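PDB 4V33: polysaccharide deacetylase-like protein, which is a putative zinc-dependent polysaccharide deacetylase, one of two required for osmotic stability and cell shape maintenance in Bacillus anthracis, and probably removes acetyl groups from cell-wall glycans. Local coordinates for residues S263-H268 / E279-S284. Coordinates in Å, arbitrary orientation, origin at the centre of the assembly. Numbering follows the deposited sequence.
Sequences SHTATH and EELKES. With ZN (zinc ion), chain D.
His264 and His268 form the H-x-x-x-H zinc motif of the polysaccharide deacetylase (NodB homology) domain, on a loop that leaves parallel strand 259-263 and packs its outer side against helix 277-292. Register is set by Ala266 and Glu280, whose CA atoms lie 4.8 Å apart; 303 Å² is buried in total. Metal coordination occupies the far side: the CB atoms of both histidines point away from the helix, and ZN is bound by His264 NE2 (2.2 Å), His268 NE2 (2.1 Å) and a water (2.0 Å), with Asp206 a further ligand. The chain turns through Thr265-Thr267, where Thr265 has a positive phi (72/177), and His268 ends the segment with left-handed phi/psi (68/52). Hydrogen bonds inside the loop fix this path: Ser263 OG accepts from Thr265 N (3.0 Å, an ST turn) and also pairs with Tyr318 OH, while Thr265 OG1 donates to His264 O (2.5 Å). Across the interface, Glu280 folds back (chi1 and chi2 both m) to bring its carboxylate against the backbone of Ala266 and Thr267. Glu280 OE1 accepts from Thr267 N (3.0 Å, 161°) and more weakly from Ala266 N (3.0 Å, 124°); Glu280 OE2 accepts from Thr267 OG1 (2.6 Å). Van der Waals packing flanks these bonds, with Ala266 CB 4.1 Å from Ser284 CB and Thr265 CG2 4.2 Å from Leu281 CD2. In the wider pi-type turn at 279-282, Glu280 O has Thr265 CA at 3.3 Å in a CA-H...O contact, receives a weak bond from Ala266 N (3.2 Å), and accepts Ser284 OG at 2.7 Å.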
ATOM      1  N   SER A 263       6.398  -0.885 -14.710  1.00 15.72           N
ATOM      2  CA  SER A 263       6.542  -0.182 -15.990  1.00 14.32           C
ATOM      3  C   SER A 263       6.504   1.345 -15.905  1.00 15.44           C
ATOM      4  O   SER A 263       5.710   1.906 -15.162  1.00 14.80           O
ATOM      5  CB  SER A 263       5.431  -0.645 -16.932  1.00 15.95           C
ATOM      6  OG  SER A 263       5.509   0.010 -18.192  1.00 16.37           O
ATOM      7  N   HIS A 264       7.334   2.010 -16.708  1.00 13.99           N
ATOM      8  CA  HIS A 264       7.220   3.464 -16.898  1.00 12.01           C
ATOM      9  C   HIS A 264       7.013   3.741 -18.387  1.00 13.58           C
ATOM     10  O   HIS A 264       7.431   4.780 -18.886  1.00 15.83           O
ATOM     11  CB  HIS A 264       8.478   4.192 -16.386  1.00 12.95           C
ATOM     12  CG  HIS A 264       8.250   5.610 -15.937  1.00 15.31           C
ATOM     13  ND1 HIS A 264       6.999   6.163 -15.769  1.00 19.05           N
ATOM     14  CD2 HIS A 264       9.133   6.580 -15.589  1.00 15.10           C
ATOM     15  CE1 HIS A 264       7.121   7.416 -15.356  1.00 19.77           C
ATOM     16  NE2 HIS A 264       8.408   7.696 -15.245  1.00 15.27           N
ATOM     17  N   THR A 265       6.330   2.810 -19.063  1.00 12.59           N
ATOM     18  CA  THR A 265       6.143   2.777 -20.526  1.00 14.49           C
ATOM     19  C   THR A 265       7.422   2.401 -21.276  1.00 15.17           C
ATOM     20  O   THR A 265       8.475   2.201 -20.673  1.00 16.10           O
ATOM     21  CB  THR A 265       5.520   4.078 -21.139  1.00 15.63           C
ATOM     22  OG1 THR A 265       6.517   5.102 -21.243  1.00 15.30           O
ATOM     23  CG2 THR A 265       4.329   4.569 -20.313  1.00 16.23           C
ATOM     24  N   ALA A 266       7.321   2.296 -22.598  1.00 14.60           N
ATOM     25  CA  ALA A 266       8.466   1.896 -23.402  1.00 16.35           C
ATOM     26  C   ALA A 266       9.479   3.019 -23.538  1.00 15.51           C
ATOM     27  O   ALA A 266      10.681   2.801 -23.387  1.00 14.99           O
ATOM     28  CB  ALA A 266       8.018   1.440 -24.777  1.00 14.69           C
ATOM     29  N   THR A 267       8.996   4.218 -23.855  1.00 16.08           N
ATOM     30  CA  THR A 267       9.895   5.336 -24.133  1.00 13.87           C
ATOM     31  C   THR A 267       9.686   6.562 -23.245  1.00 15.63           C
ATOM     32  O   THR A 267      10.241   7.618 -23.539  1.00 16.79           O
ATOM     33  CB  THR A 267       9.823   5.796 -25.615  1.00 18.76           C
ATOM     34  OG1 THR A 267       8.543   6.391 -25.893  1.00 18.26           O
ATOM     35  CG2 THR A 267      10.069   4.627 -26.565  1.00 18.87           C
ATOM     36  N   HIS A 268       8.906   6.419 -22.175  1.00 14.51           N
ATOM     37  CA  HIS A 268       8.546   7.547 -21.297  1.00 16.36           C
ATOM     38  C   HIS A 268       7.639   8.490 -22.095  1.00 16.24           C
ATOM     39  O   HIS A 268       7.868   9.697 -22.184  1.00 16.39           O
ATOM     40  CB  HIS A 268       9.792   8.266 -20.754  1.00 14.00           C
ATOM     41  CG  HIS A 268       9.550   9.079 -19.521  1.00 15.69           C
ATOM     42  ND1 HIS A 268       9.477  10.456 -19.542  1.00 24.41           N
ATOM     43  CD2 HIS A 268       9.408   8.715 -18.226  1.00 18.55           C
ATOM     44  CE1 HIS A 268       9.282  10.903 -18.313  1.00 25.40           C
ATOM     45  NE2 HIS A 268       9.255   9.867 -17.492  1.00 17.92           N
ATOM     46  N   GLU A 279       2.223  -0.494 -28.164  1.00 20.37           N
ATOM     47  CA  GLU A 279       3.673  -0.457 -28.023  1.00 20.08           C
ATOM     48  C   GLU A 279       4.110   0.129 -26.677  1.00 18.42           C
ATOM     49  O   GLU A 279       4.986  -0.415 -26.010  1.00 19.50           O
ATOM     50  CB  GLU A 279       4.320   0.324 -29.173  1.00 19.27           C
ATOM     51  CG  GLU A 279       5.832   0.332 -29.091  1.00 22.63           C
ATOM     52  CD  GLU A 279       6.495   0.917 -30.316  1.00 27.11           C
ATOM     53  OE1 GLU A 279       5.776   1.381 -31.232  1.00 24.27           O
ATOM     54  OE2 GLU A 279       7.748   0.913 -30.348  1.00 28.79           O
ATOM     55  N   GLU A 280       3.497   1.234 -26.269  1.00 17.68           N
ATOM     56  CA  GLU A 280       3.951   1.942 -25.067  1.00 15.53           C
ATOM     57  C   GLU A 280       3.507   1.300 -23.759  1.00 16.10           C
ATOM     58  O   GLU A 280       4.209   1.399 -22.748  1.00 16.70           O
ATOM     59  CB  GLU A 280       3.491   3.397 -25.100  1.00 17.02           C
ATOM     60  CG  GLU A 280       4.263   4.255 -26.093  1.00 15.41           C
ATOM     61  CD  GLU A 280       5.724   4.501 -25.679  1.00 16.60           C
ATOM     62  OE1 GLU A 280       6.116   4.252 -24.514  1.00 16.56           O
ATOM     63  OE2 GLU A 280       6.488   4.961 -26.551  1.00 21.68           O
ATOM     64  N   LEU A 281       2.333   0.668 -23.771  1.00 17.49           N
ATOM     65  CA  LEU A 281       1.735   0.152 -22.537  1.00 17.44           C
ATOM     66  C   LEU A 281       1.745  -1.373 -22.459  1.00 17.31           C
ATOM     67  O   LEU A 281       2.106  -1.956 -21.437  1.00 20.00           O
ATOM     68  CB  LEU A 281       0.295   0.661 -22.393  1.00 18.38           C
ATOM     69  CG  LEU A 281       0.119   2.166 -22.166  1.00 16.51           C
ATOM     70  CD1 LEU A 281      -1.340   2.566 -22.275  1.00 19.67           C
ATOM     71  CD2 LEU A 281       0.694   2.587 -20.809  1.00 16.70           C
ATOM     72  N   LYS A 282       1.338  -2.022 -23.542  1.00 17.72           N
ATOM     73  CA  LYS A 282       1.239  -3.470 -23.565  1.00 19.08           C
ATOM     74  C   LYS A 282       2.600  -4.143 -23.777  1.00 20.19           C
ATOM     75  O   LYS A 282       2.984  -5.037 -23.025  1.00 20.08           O
ATOM     76  CB  LYS A 282       0.247  -3.887 -24.655  1.00 20.31           C
ATOM     77  CG  LYS A 282       0.041  -5.367 -24.805  1.00 26.90           C
ATOM     78  CD  LYS A 282      -0.917  -5.597 -25.962  1.00 26.64           C
ATOM     79  CE  LYS A 282      -0.857  -7.011 -26.454  1.00 37.26           C
ATOM     80  NZ  LYS A 282       0.424  -7.349 -27.147  1.00 35.24           N
ATOM     81  N   GLU A 283       3.328  -3.716 -24.803  1.00 21.07           N
ATOM     82  CA  GLU A 283       4.578  -4.384 -25.154  1.00 20.08           C
ATOM     83  C   GLU A 283       5.713  -4.073 -24.176  1.00 20.86           C
ATOM     84  O   GLU A 283       6.637  -4.872 -24.005  1.00 21.10           O
ATOM     85  CB  GLU A 283       4.957  -4.073 -26.613  1.00 18.66           C
ATOM     86  CG  GLU A 283       3.874  -4.566 -27.584  1.00 22.40           C
ATOM     87  CD  GLU A 283       4.104  -4.193 -29.038  1.00 28.55           C
ATOM     88  OE1 GLU A 283       5.143  -3.578 -29.366  1.00 29.78           O
ATOM     89  OE2 GLU A 283       3.227  -4.532 -29.859  1.00 31.99           O
ATOM     90  N   SER A 284       5.638  -2.917 -23.526  1.00 19.30           N
ATOM     91  CA  SER A 284       6.600  -2.577 -22.483  1.00 17.69           C
ATOM     92  C   SER A 284       6.433  -3.539 -21.312  1.00 17.88           C
ATOM     93  O   SER A 284       7.411  -4.085 -20.798  1.00 19.18           O
ATOM     94  CB  SER A 284       6.426  -1.125 -22.029  1.00 20.37           C
ATOM     95  OG  SER A 284       5.098  -0.877 -21.597  1.00 20.30           O
TER
HETATM   96 ZN    ZN D1362       9.558   9.517 -15.416  1.00 27.58          ZN
HETATM   97  O   HOH W   1      10.708  11.158 -15.047  0.86 21.34           O